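Local coordinates for protein F420-dependent methylenetetrahydromethanopterin dehydrogenase (Methanopyrus kandleri, PDB 1QV9) that catalyses the reversible, coenzyme F420-dependent reduction of methenyl-tetrahydromethanopterin to methylene-tetrahydromethanopterin in methanogenesis from carbon dioxide, at residues 32-37 against 61-66; 128-133 against 228-233; 162-167 against 171-176; 207-212 against 238-243. All blocks are in the same frame, centred on the assembly; numbering follows the deposited sequence.

The four contacts fall into two groups on opposite sides of the subunit's centre. Contacts 1 and 3 belong to the alpha/beta domain with its parallel sheet; their centres are 14 Å apart and they touch, Val33 CG1 lying 4.0 Å from Ile165 CG2 and Asp66 O 3.9 Å from Ile173 CD1. Contacts 2 and 4 share helix 227-257 in the helical part, with centres 17 Å apart, and meet where the rings of Phe131 and His238 pack edge-to-face. Between the groups the centres of contacts 1 and 4 are 36 Å apart. Contacts 1, 2 and 4 also reach the second subunit, whereas contact 3 stays within its chain, with a magnesium ion about 4 Å from the Glu172 side chain.

Contact 1 of 4, residues 32-37 against 61-66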
# COMPACT_ATOMS: atom_id res chain seq x y z
N ASP A 32 -1.19 -42.00 -8.42
CA ASP A 32 -0.32 -42.46 -9.50
C ASP A 32 1.16 -42.11 -9.45
O ASP A 32 1.85 -42.32 -10.43
CB ASP A 32 -0.85 -41.98 -10.84
CG ASP A 32 -0.83 -40.46 -10.95
OD1 ASP A 32 -0.65 -39.94 -12.07
OD2 ASP A 32 -1.01 -39.79 -9.90
N VAL A 33 1.64 -41.58 -8.32
CA VAL A 33 3.05 -41.25 -8.19
C VAL A 33 3.59 -41.65 -6.82
O VAL A 33 2.83 -41.75 -5.86
CB VAL A 33 3.31 -39.71 -8.35
CG1 VAL A 33 2.90 -39.26 -9.73
CG2 VAL A 33 2.54 -38.93 -7.27
N GLU A 34 4.89 -41.83 -6.74
CA GLU A 34 5.58 -42.14 -5.50
C GLU A 34 6.96 -41.53 -5.67
O GLU A 34 7.61 -41.78 -6.68
CB GLU A 34 5.71 -43.65 -5.29
CG GLU A 34 6.39 -43.99 -3.98
CD GLU A 34 6.31 -45.47 -3.60
OE1 GLU A 34 6.73 -45.79 -2.47
OE2 GLU A 34 5.84 -46.29 -4.41
N PHE A 35 7.38 -40.71 -4.70
CA PHE A 35 8.68 -40.07 -4.80
C PHE A 35 9.53 -40.30 -3.56
O PHE A 35 9.03 -40.57 -2.46
CB PHE A 35 8.51 -38.53 -4.91
CG PHE A 35 7.62 -38.07 -6.03
CD1 PHE A 35 6.74 -37.02 -5.84
CD2 PHE A 35 7.71 -38.63 -7.29
CE1 PHE A 35 5.95 -36.53 -6.91
CE2 PHE A 35 6.93 -38.15 -8.36
CZ PHE A 35 6.05 -37.10 -8.16
N ARG A 36 10.83 -40.19 -3.75
CA ARG A 36 11.80 -40.22 -2.67
C ARG A 36 12.61 -38.94 -2.89
O ARG A 36 12.87 -38.55 -4.02
CB ARG A 36 12.73 -41.42 -2.76
CG ARG A 36 12.05 -42.78 -2.53
CD ARG A 36 11.46 -42.87 -1.10
NE ARG A 36 10.82 -44.17 -0.93
CZ ARG A 36 9.55 -44.43 -1.20
NH1 ARG A 36 9.10 -45.66 -1.02
NH2 ARG A 36 8.73 -43.46 -1.61
N VAL A 37 12.95 -38.25 -1.81
CA VAL A 37 13.73 -37.01 -1.88
C VAL A 37 14.96 -37.17 -1.00
O VAL A 37 14.84 -37.62 0.14
CB VAL A 37 12.89 -35.80 -1.42
CG1 VAL A 37 13.70 -34.49 -1.56
CG2 VAL A 37 11.63 -35.72 -2.24
N GLU A 61 18.19 -48.79 -6.61
CA GLU A 61 18.24 -50.24 -6.86
C GLU A 61 16.95 -50.95 -6.48
O GLU A 61 16.44 -51.79 -7.23
CB GLU A 61 19.41 -50.88 -6.12
CG GLU A 61 19.62 -52.35 -6.51
CD GLU A 61 20.67 -53.05 -5.67
OE1 GLU A 61 21.01 -54.21 -6.00
OE2 GLU A 61 21.14 -52.47 -4.66
N ASP A 62 16.41 -50.63 -5.31
CA ASP A 62 15.17 -51.26 -4.87
C ASP A 62 13.93 -50.45 -5.25
O ASP A 62 12.84 -51.00 -5.44
CB ASP A 62 15.18 -51.46 -3.35
CG ASP A 62 13.92 -52.13 -2.84
OD1 ASP A 62 13.07 -51.44 -2.23
OD2 ASP A 62 13.77 -53.36 -3.05
N PHE A 63 14.09 -49.13 -5.34
CA PHE A 63 12.95 -48.28 -5.66
C PHE A 63 12.59 -48.29 -7.14
O PHE A 63 11.43 -48.14 -7.46
CB PHE A 63 13.23 -46.85 -5.17
CG PHE A 63 12.05 -45.91 -5.26
CD1 PHE A 63 10.85 -46.17 -4.60
CD2 PHE A 63 12.17 -44.72 -5.99
CE1 PHE A 63 9.80 -45.28 -4.66
CE2 PHE A 63 11.12 -43.82 -6.05
CZ PHE A 63 9.93 -44.09 -5.39
N GLU A 64 13.59 -48.49 -8.00
CA GLU A 64 13.38 -48.55 -9.45
C GLU A 64 12.65 -47.32 -10.01
O GLU A 64 11.54 -47.42 -10.57
CB GLU A 64 12.61 -49.83 -9.82
CG GLU A 64 13.23 -51.08 -9.22
CD GLU A 64 12.60 -52.37 -9.72
OE1 GLU A 64 11.36 -52.42 -9.87
OE2 GLU A 64 13.35 -53.34 -9.94
N PRO A 65 13.24 -46.12 -9.84
CA PRO A 65 12.62 -44.91 -10.35
C PRO A 65 12.57 -44.87 -11.88
O PRO A 65 13.43 -45.44 -12.55
CB PRO A 65 13.53 -43.80 -9.82
CG PRO A 65 14.86 -44.44 -9.77
CD PRO A 65 14.56 -45.84 -9.25
N ASP A 66 11.55 -44.19 -12.40
CA ASP A 66 11.40 -44.00 -13.85
C ASP A 66 12.32 -42.85 -14.28
O ASP A 66 12.81 -42.82 -15.39
CB ASP A 66 9.94 -43.72 -14.14
CG ASP A 66 9.07 -44.90 -13.78
OD1 ASP A 66 8.09 -44.73 -13.04
OD2 ASP A 66 9.40 -46.02 -14.26
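Phe63, near the C-terminal end of helix 46-63, presents one ring face to Arg36 and its edge to the backbone of Glu34. Arg36 CG sits 3.7 Å from the ring centroid and only 9° off the ring normal, a CH-pi contact. Because the arginine chain bends at chi2, its guanidinium folds back over the rim, with CZ 3.6 Å from Phe63 CE1. The two planes are inclined by 38°, so this is a tilted cover and not a flat stack. At the ring edge Glu34 O lies 3.5 Å from Phe63 CZ, while the Glu34 carboxylate stands almost upright to the ring, its plane turned by 86°.

Within strand 33-39 the guanidinium is tied by a salt bridge and a backbone bond: NH1 meets Glu34 OE1 at 2.8 Å, and NH2 donates to Phe35 O at 3.0 Å. With an alanine in place of Arg36, the Phe63 ring face would probably lose its cover and Glu34 its charge mate.

This edge strand of the chain's sheet packs here on the end of the next helix, and Met55 of the second subunit lies on Arg36. The ring covers buried Arg36, whose charge the nearby Glu34 carboxylate probably offsets.

Contact 2 of 4, residues 128-133 against 228-233; sequences RREFLD and ERYVPI
Arg128 and Glu130, in the irregular loop 128-133, meet Tyr230 and Val231 on helix 227-257. The loop backbone is drawn into a tight turn at Arg128 O, which accepts from Phe131 N and Leu132 N at 3.0 and 2.8 Å. Opposite it the helix is kinked at Pro232, whose nitrogen makes no bond to the preceding turn, although Ile233 N still reaches Arg229 O.

Tyr230 is held on a face and at an edge. The Arg128 guanidinium lies flat on the ring, its CZ 3.6 Å from the ring centroid and the planes only 5° apart, a parallel cation-pi stack. A bend at chi2 (-73°) lays the arginine chain across the ring, with CD 3.6 Å from Tyr230 CE2. At the ring edge Tyr230 OH donates to Glu130 OE1 at 2.6 Å, meeting the syn side of a carboxylate whose plane is turned 67° from the ring. The aliphatic base of the glutamate also packs, Glu130 CB lying 3.7 Å from Val231 CG2. A leucine in place of Tyr230 would probably cost Arg128 its stacking surface and leave Glu130 OE1 without the phenolic donor.

Arg128 NE is fixed further by Gly220 O, near the end of helix 197-223. The loop thus joins two adjacent helices just before helix 134-150 begins, with Asp133 as its N-cap; Phe278 of the second subunit packs against Phe131 and Val231.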
# COMPACT_ATOMS: atom_id res chain seq x y z
N ARG A 128 26.44 -12.67 1.73
CA ARG A 128 27.59 -12.15 2.48
C ARG A 128 27.23 -12.29 3.94
O ARG A 128 26.11 -11.93 4.35
CB ARG A 128 27.85 -10.69 2.16
CG ARG A 128 28.54 -10.47 0.83
CD ARG A 128 30.02 -10.90 0.92
NE ARG A 128 30.80 -10.35 -0.18
CZ ARG A 128 32.13 -10.44 -0.25
NH1 ARG A 128 32.78 -9.90 -1.28
NH2 ARG A 128 32.79 -11.06 0.72
N ARG A 129 28.15 -12.78 4.76
CA ARG A 129 27.90 -12.97 6.19
C ARG A 129 27.38 -11.73 6.96
O ARG A 129 26.61 -11.85 7.93
CB ARG A 129 29.19 -13.53 6.88
CG ARG A 129 29.03 -13.79 8.35
CD ARG A 129 30.27 -14.46 8.97
NE ARG A 129 30.42 -15.85 8.53
CZ ARG A 129 31.16 -16.24 7.50
NH1 ARG A 129 31.21 -17.53 7.17
NH2 ARG A 129 31.86 -15.36 6.80
N GLU A 130 27.80 -10.54 6.56
CA GLU A 130 27.38 -9.32 7.23
C GLU A 130 25.90 -8.97 7.01
O GLU A 130 25.38 -8.13 7.71
CB GLU A 130 28.20 -8.13 6.73
CG GLU A 130 29.71 -8.24 6.97
CD GLU A 130 30.50 -8.89 5.82
OE1 GLU A 130 31.71 -8.56 5.68
OE2 GLU A 130 29.94 -9.72 5.06
N PHE A 131 25.26 -9.66 6.08
CA PHE A 131 23.88 -9.34 5.72
C PHE A 131 22.98 -10.56 5.77
O PHE A 131 21.86 -10.50 6.34
CB PHE A 131 23.85 -8.80 4.29
CG PHE A 131 22.46 -8.56 3.76
CD1 PHE A 131 21.69 -7.53 4.26
CD2 PHE A 131 21.92 -9.39 2.77
CE1 PHE A 131 20.38 -7.28 3.79
CE2 PHE A 131 20.61 -9.15 2.30
CZ PHE A 131 19.86 -8.10 2.80
N LEU A 132 23.45 -11.65 5.20
CA LEU A 132 22.59 -12.84 5.15
C LEU A 132 22.66 -13.78 6.35
O LEU A 132 23.58 -14.62 6.44
CB LEU A 132 22.89 -13.64 3.89
CG LEU A 132 21.81 -14.70 3.60
CD1 LEU A 132 20.66 -14.01 2.87
CD2 LEU A 132 22.36 -15.86 2.81
N ASP A 133 21.68 -13.69 7.25
CA ASP A 133 21.60 -14.64 8.37
C ASP A 133 20.42 -15.56 8.01
O ASP A 133 19.82 -15.38 6.95
CB ASP A 133 21.40 -13.95 9.73
CG ASP A 133 20.00 -13.36 9.93
OD1 ASP A 133 19.36 -12.97 8.93
OD2 ASP A 133 19.56 -13.27 11.09
N GLU A 228 32.23 -1.84 2.91
CA GLU A 228 31.40 -0.63 2.95
C GLU A 228 30.60 -0.51 1.66
O GLU A 228 29.64 0.26 1.60
CB GLU A 228 32.26 0.63 3.12
CG GLU A 228 32.94 0.75 4.48
CD GLU A 228 33.71 2.06 4.64
OE1 GLU A 228 34.32 2.26 5.71
OE2 GLU A 228 33.71 2.88 3.69
N ARG A 229 31.02 -1.23 0.63
CA ARG A 229 30.32 -1.24 -0.65
C ARG A 229 29.53 -2.54 -0.85
O ARG A 229 28.37 -2.47 -1.28
CB ARG A 229 31.30 -1.08 -1.81
CG ARG A 229 31.92 0.32 -1.91
CD ARG A 229 33.00 0.32 -3.00
NE ARG A 229 32.47 0.31 -4.37
CZ ARG A 229 32.01 1.39 -5.01
NH1 ARG A 229 31.56 1.28 -6.25
NH2 ARG A 229 31.99 2.58 -4.41
N TYR A 230 30.12 -3.70 -0.59
CA TYR A 230 29.37 -4.93 -0.87
C TYR A 230 28.19 -5.19 0.06
O TYR A 230 27.26 -5.86 -0.37
CB TYR A 230 30.25 -6.20 -0.99
CG TYR A 230 30.99 -6.70 0.24
CD1 TYR A 230 32.40 -6.74 0.26
CD2 TYR A 230 30.31 -7.23 1.34
CE1 TYR A 230 33.09 -7.29 1.33
CE2 TYR A 230 30.99 -7.78 2.42
CZ TYR A 230 32.39 -7.81 2.41
OH TYR A 230 33.07 -8.38 3.47
N VAL A 231 28.20 -4.71 1.30
CA VAL A 231 27.02 -4.97 2.16
C VAL A 231 25.79 -4.24 1.56
O VAL A 231 24.70 -4.87 1.40
CB VAL A 231 27.27 -4.57 3.64
CG1 VAL A 231 26.00 -4.80 4.49
CG2 VAL A 231 28.40 -5.42 4.20
N PRO A 232 25.90 -2.93 1.22
CA PRO A 232 24.77 -2.21 0.62
C PRO A 232 24.38 -2.87 -0.71
O PRO A 232 23.19 -2.99 -1.05
CB PRO A 232 25.31 -0.80 0.38
CG PRO A 232 26.26 -0.62 1.51
CD PRO A 232 26.95 -1.97 1.65
N ILE A 233 25.37 -3.31 -1.49
CA ILE A 233 25.04 -3.93 -2.75
C ILE A 233 24.19 -5.20 -2.56
O ILE A 233 23.14 -5.33 -3.23
CB ILE A 233 26.34 -4.25 -3.58
CG1 ILE A 233 26.97 -2.91 -4.01
CG2 ILE A 233 26.03 -5.12 -4.79
CD1 ILE A 233 28.35 -3.07 -4.66

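Contact 3 of 4, residues 162-167 against 171-176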
# COMPACT_ATOMS: atom_id res chain seq x y z
N ASP A 162 4.63 -33.19 -15.31
CA ASP A 162 3.42 -33.99 -15.47
C ASP A 162 3.49 -34.76 -16.81
O ASP A 162 3.07 -35.92 -16.87
CB ASP A 162 2.19 -33.10 -15.40
CG ASP A 162 1.71 -32.88 -13.94
OD1 ASP A 162 1.00 -31.89 -13.69
OD2 ASP A 162 2.03 -33.73 -13.07
N GLU A 163 4.04 -34.13 -17.85
CA GLU A 163 4.21 -34.79 -19.15
C GLU A 163 5.18 -35.98 -19.02
O GLU A 163 4.94 -37.08 -19.53
CB GLU A 163 4.75 -33.79 -20.17
CG GLU A 163 5.01 -34.36 -21.58
CD GLU A 163 5.78 -33.40 -22.48
OE1 GLU A 163 5.35 -32.24 -22.65
OE2 GLU A 163 6.84 -33.80 -23.03
N LEU A 164 6.29 -35.78 -18.31
CA LEU A 164 7.27 -36.84 -18.11
C LEU A 164 6.67 -37.99 -17.28
O LEU A 164 6.95 -39.18 -17.54
CB LEU A 164 8.49 -36.25 -17.40
CG LEU A 164 9.81 -37.00 -17.54
CD1 LEU A 164 10.24 -37.09 -19.01
CD2 LEU A 164 10.88 -36.28 -16.69
N ILE A 165 5.83 -37.66 -16.30
CA ILE A 165 5.19 -38.67 -15.48
C ILE A 165 4.26 -39.52 -16.35
O ILE A 165 4.19 -40.74 -16.15
CB ILE A 165 4.40 -38.04 -14.31
CG1 ILE A 165 5.42 -37.59 -13.25
CG2 ILE A 165 3.40 -39.05 -13.72
CD1 ILE A 165 4.86 -36.64 -12.26
N GLU A 166 3.57 -38.90 -17.31
CA GLU A 166 2.69 -39.73 -18.15
C GLU A 166 3.52 -40.73 -18.96
O GLU A 166 3.10 -41.90 -19.11
CB GLU A 166 1.81 -38.85 -19.03
CG GLU A 166 0.68 -38.21 -18.23
CD GLU A 166 -0.12 -39.24 -17.42
OE1 GLU A 166 -0.76 -40.13 -18.03
OE2 GLU A 166 -0.12 -39.16 -16.16
N LYS A 167 4.67 -40.31 -19.46
CA LYS A 167 5.56 -41.21 -20.20
C LYS A 167 6.21 -42.28 -19.30
O LYS A 167 6.47 -43.41 -19.73
CB LYS A 167 6.65 -40.40 -20.88
CG LYS A 167 6.06 -39.42 -21.85
CD LYS A 167 7.11 -38.62 -22.56
CE LYS A 167 6.44 -37.68 -23.57
NZ LYS A 167 7.39 -36.72 -24.20
N ASP A 171 6.76 -46.55 -19.25
CA ASP A 171 8.18 -46.91 -19.34
C ASP A 171 8.70 -46.51 -20.72
O ASP A 171 9.48 -47.23 -21.36
CB ASP A 171 8.42 -48.41 -19.11
CG ASP A 171 9.90 -48.77 -18.99
OD1 ASP A 171 10.25 -49.96 -19.19
OD2 ASP A 171 10.74 -47.89 -18.68
N GLU A 172 8.26 -45.35 -21.18
CA GLU A 172 8.68 -44.85 -22.49
C GLU A 172 9.34 -43.47 -22.40
O GLU A 172 8.91 -42.53 -23.08
CB GLU A 172 7.47 -44.79 -23.43
CG GLU A 172 6.82 -46.15 -23.71
CD GLU A 172 5.50 -46.06 -24.49
OE1 GLU A 172 4.89 -47.13 -24.75
OE2 GLU A 172 5.07 -44.94 -24.84
N ILE A 173 10.34 -43.33 -21.53
CA ILE A 173 11.03 -42.05 -21.43
C ILE A 173 12.37 -42.11 -22.16
O ILE A 173 13.32 -42.71 -21.68
CB ILE A 173 11.32 -41.59 -19.96
CG1 ILE A 173 9.99 -41.38 -19.22
CG2 ILE A 173 12.14 -40.29 -19.98
CD1 ILE A 173 10.17 -41.04 -17.69
N SER A 174 12.41 -41.52 -23.37
CA SER A 174 13.62 -41.47 -24.16
C SER A 174 14.35 -40.17 -23.88
O SER A 174 13.79 -39.23 -23.28
CB SER A 174 13.30 -41.49 -25.66
OG SER A 174 12.80 -40.22 -26.06
N GLU A 175 15.59 -40.09 -24.32
CA GLU A 175 16.34 -38.87 -24.12
C GLU A 175 15.63 -37.70 -24.81
O GLU A 175 15.66 -36.58 -24.31
CB GLU A 175 17.77 -39.00 -24.65
CG GLU A 175 18.58 -40.02 -23.84
CD GLU A 175 20.01 -40.23 -24.29
OE1 GLU A 175 20.60 -41.19 -23.76
OE2 GLU A 175 20.56 -39.48 -25.13
N ASN A 176 15.00 -37.96 -25.95
CA ASN A 176 14.28 -36.90 -26.63
C ASN A 176 13.01 -36.43 -25.92
O ASN A 176 12.44 -35.39 -26.26
CB ASN A 176 13.96 -37.33 -28.06
CG ASN A 176 15.17 -37.27 -28.95
OD1 ASN A 176 16.11 -36.52 -28.68
ND2 ASN A 176 15.14 -38.04 -30.02
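Lys167 and Glu172 meet in a Schellman motif that ends helix 153-169, with Asp171 as its C-prime residue in the positive-phi conformation (phi 51°). The chain turns back here and runs along the last helical turns before entering strand 180-183.

The backbone bond across the contact goes from Glu172 N to Lys167 O, 3.0 Å long and nearly straight at 169°. Asp171 N lies near the same oxygen but at a poor angle, and bonds instead to Ala168 O, which completes the motif.

The apolar contacts centre on Ile173. With CG1 anti to the carbonyl carbon and an extended chi2 (175°), Ile173 CD1 reaches the helix backbone, 3.7 Å from Leu164 O. The other branch, CG2, meets Leu164 CD1 at 3.8 Å, the two side chains crossing at about a right angle. The base of the lysine fills the neighbouring place, with Lys167 CB 3.9 Å from Ile173 CG1. Phe67 of strand 67-71 touches both Leu164 and Ile173, so this small apolar cluster joins the helix end and the returning loop to the sheet.

The ionic interactions are made by the far end of Lys167, whose extended chain leads its ammonium group away from the apolar cluster. There it forms a salt bridge with Asp177, just past Asn176. It also bridges to Glu163 one turn back, Lys167 NZ reaching Glu163 OE2 at 3.2 Å on the anti side of the carboxylate.

Contact 4 of 4, residues 207-212 against 238-243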
# COMPACT_ATOMS: atom_id res chain seq x y z
N LEU A 207 9.55 -10.94 -13.28
CA LEU A 207 10.54 -11.92 -13.65
C LEU A 207 11.78 -11.20 -14.16
O LEU A 207 12.88 -11.71 -13.95
CB LEU A 207 10.05 -12.88 -14.74
CG LEU A 207 8.91 -13.81 -14.31
CD1 LEU A 207 8.73 -14.88 -15.39
CD2 LEU A 207 9.29 -14.53 -12.98
N GLU A 208 11.60 -10.05 -14.80
CA GLU A 208 12.77 -9.32 -15.30
C GLU A 208 13.56 -8.84 -14.09
O GLU A 208 14.79 -9.00 -14.03
CB GLU A 208 12.36 -8.14 -16.19
CG GLU A 208 13.59 -7.36 -16.67
CD GLU A 208 14.38 -8.11 -17.72
OE1 GLU A 208 15.57 -7.76 -17.90
OE2 GLU A 208 13.83 -9.05 -18.34
N ILE A 209 12.88 -8.26 -13.10
CA ILE A 209 13.59 -7.78 -11.92
C ILE A 209 14.27 -8.94 -11.18
O ILE A 209 15.41 -8.82 -10.72
CB ILE A 209 12.61 -7.02 -10.97
CG1 ILE A 209 12.11 -5.76 -11.66
CG2 ILE A 209 13.28 -6.79 -9.59
CD1 ILE A 209 11.04 -4.98 -10.88
N ALA A 210 13.58 -10.06 -11.02
CA ALA A 210 14.15 -11.22 -10.38
C ALA A 210 15.40 -11.69 -11.13
O ALA A 210 16.38 -12.02 -10.50
CB ALA A 210 13.08 -12.37 -10.30
N GLU A 211 15.34 -11.75 -12.46
CA GLU A 211 16.53 -12.18 -13.20
C GLU A 211 17.68 -11.19 -12.94
O GLU A 211 18.84 -11.61 -12.74
CB GLU A 211 16.21 -12.27 -14.70
CG GLU A 211 17.42 -12.73 -15.52
CD GLU A 211 17.10 -12.90 -17.00
OE1 GLU A 211 18.06 -13.02 -17.81
OE2 GLU A 211 15.91 -12.92 -17.34
N ASN A 212 17.36 -9.90 -12.88
CA ASN A 212 18.39 -8.87 -12.65
C ASN A 212 19.02 -8.90 -11.27
O ASN A 212 20.14 -8.42 -11.05
CB ASN A 212 17.84 -7.47 -12.93
CG ASN A 212 17.36 -7.27 -14.39
OD1 ASN A 212 17.84 -7.92 -15.32
ND2 ASN A 212 16.43 -6.36 -14.57
N HIS A 238 18.19 -7.72 -2.39
CA HIS A 238 17.02 -8.25 -1.65
C HIS A 238 15.86 -7.25 -1.70
O HIS A 238 14.67 -7.67 -1.76
CB HIS A 238 17.43 -8.57 -0.23
CG HIS A 238 18.10 -9.90 -0.06
ND1 HIS A 238 19.12 -10.36 -0.89
CD2 HIS A 238 17.96 -10.85 0.89
CE1 HIS A 238 19.56 -11.53 -0.45
NE2 HIS A 238 18.87 -11.84 0.64
N GLU A 239 16.12 -5.95 -1.67
CA GLU A 239 15.04 -4.97 -1.81
C GLU A 239 14.40 -5.13 -3.20
O GLU A 239 13.18 -4.97 -3.34
CB GLU A 239 15.51 -3.52 -1.63
CG GLU A 239 16.09 -3.21 -0.24
CD GLU A 239 15.06 -3.18 0.89
OE1 GLU A 239 15.49 -3.31 2.06
OE2 GLU A 239 13.84 -2.99 0.61
N MSE A 240 15.19 -5.43 -4.23
CA MSE A 240 14.64 -5.64 -5.58
C MSE A 240 13.68 -6.82 -5.58
O MSE A 240 12.59 -6.72 -6.16
CB MSE A 240 15.76 -5.91 -6.57
CG MSE A 240 16.58 -4.68 -6.77
SE MSE A 240 18.23 -5.11 -7.79
CE MSE A 240 17.39 -5.53 -9.49
N MSE A 241 14.11 -7.91 -4.95
CA MSE A 241 13.29 -9.14 -4.94
C MSE A 241 11.98 -8.91 -4.18
O MSE A 241 10.94 -9.46 -4.59
CB MSE A 241 14.07 -10.30 -4.36
CG MSE A 241 13.33 -11.63 -4.48
SE MSE A 241 12.99 -12.23 -6.34
CE MSE A 241 14.82 -12.81 -6.77
N ARG A 242 12.03 -8.12 -3.12
CA ARG A 242 10.79 -7.83 -2.36
C ARG A 242 9.81 -7.08 -3.29
O ARG A 242 8.59 -7.33 -3.26
CB ARG A 242 11.13 -7.01 -1.11
CG ARG A 242 9.94 -6.37 -0.39
CD ARG A 242 10.45 -5.84 0.95
NE ARG A 242 9.39 -5.16 1.70
CZ ARG A 242 9.05 -3.89 1.52
NH1 ARG A 242 8.07 -3.34 2.25
NH2 ARG A 242 9.70 -3.12 0.64
N LYS A 243 10.28 -6.16 -4.14
CA LYS A 243 9.39 -5.46 -5.06
C LYS A 243 8.90 -6.36 -6.21
O LYS A 243 7.80 -6.17 -6.73
CB LYS A 243 10.05 -4.20 -5.64
CG LYS A 243 10.14 -3.11 -4.56
CD LYS A 243 8.74 -2.83 -3.95
CE LYS A 243 8.70 -1.60 -3.03
NZ LYS A 243 9.52 -1.82 -1.84
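Ile209 opens the contact by setting its CG2 methyl against the facing helix, 3.5 Å from Met240 O and 4.0 Å from Met240 CB. This branch stands anti to the isoleucine's own nitrogen while CG1 takes the place beside it, and the two side chains pass each other at a slant. Both methionines on the second helix are selenomethionines.

At Ala210 the backbones come closest, its CA 5.9 Å from that of Met241. The methyl CB is met by Met241 SE at 4.0 Å, and the terminal CE lies equally near. Bends at chi2 (63°) and chi3 (75°) curl this chain back so that its selenium and methyl both rest on the alanine.

Asn212 then takes part through its CB, 4.0 Å from the terminal CE of Met240. The helices are nearly antiparallel, with segment axes 8.8 Å apart and crossing at -162°.

No hydrogen bond links the two segments, so their pairing is apolar, within a helix bundle where Met241 also touches Tyr140 of helix 134-150. The charged side chains of 238-243 instead bridge to other subunits: Glu239 and Arg242 form salt bridges with the second and third subunits, Lys243 with the third.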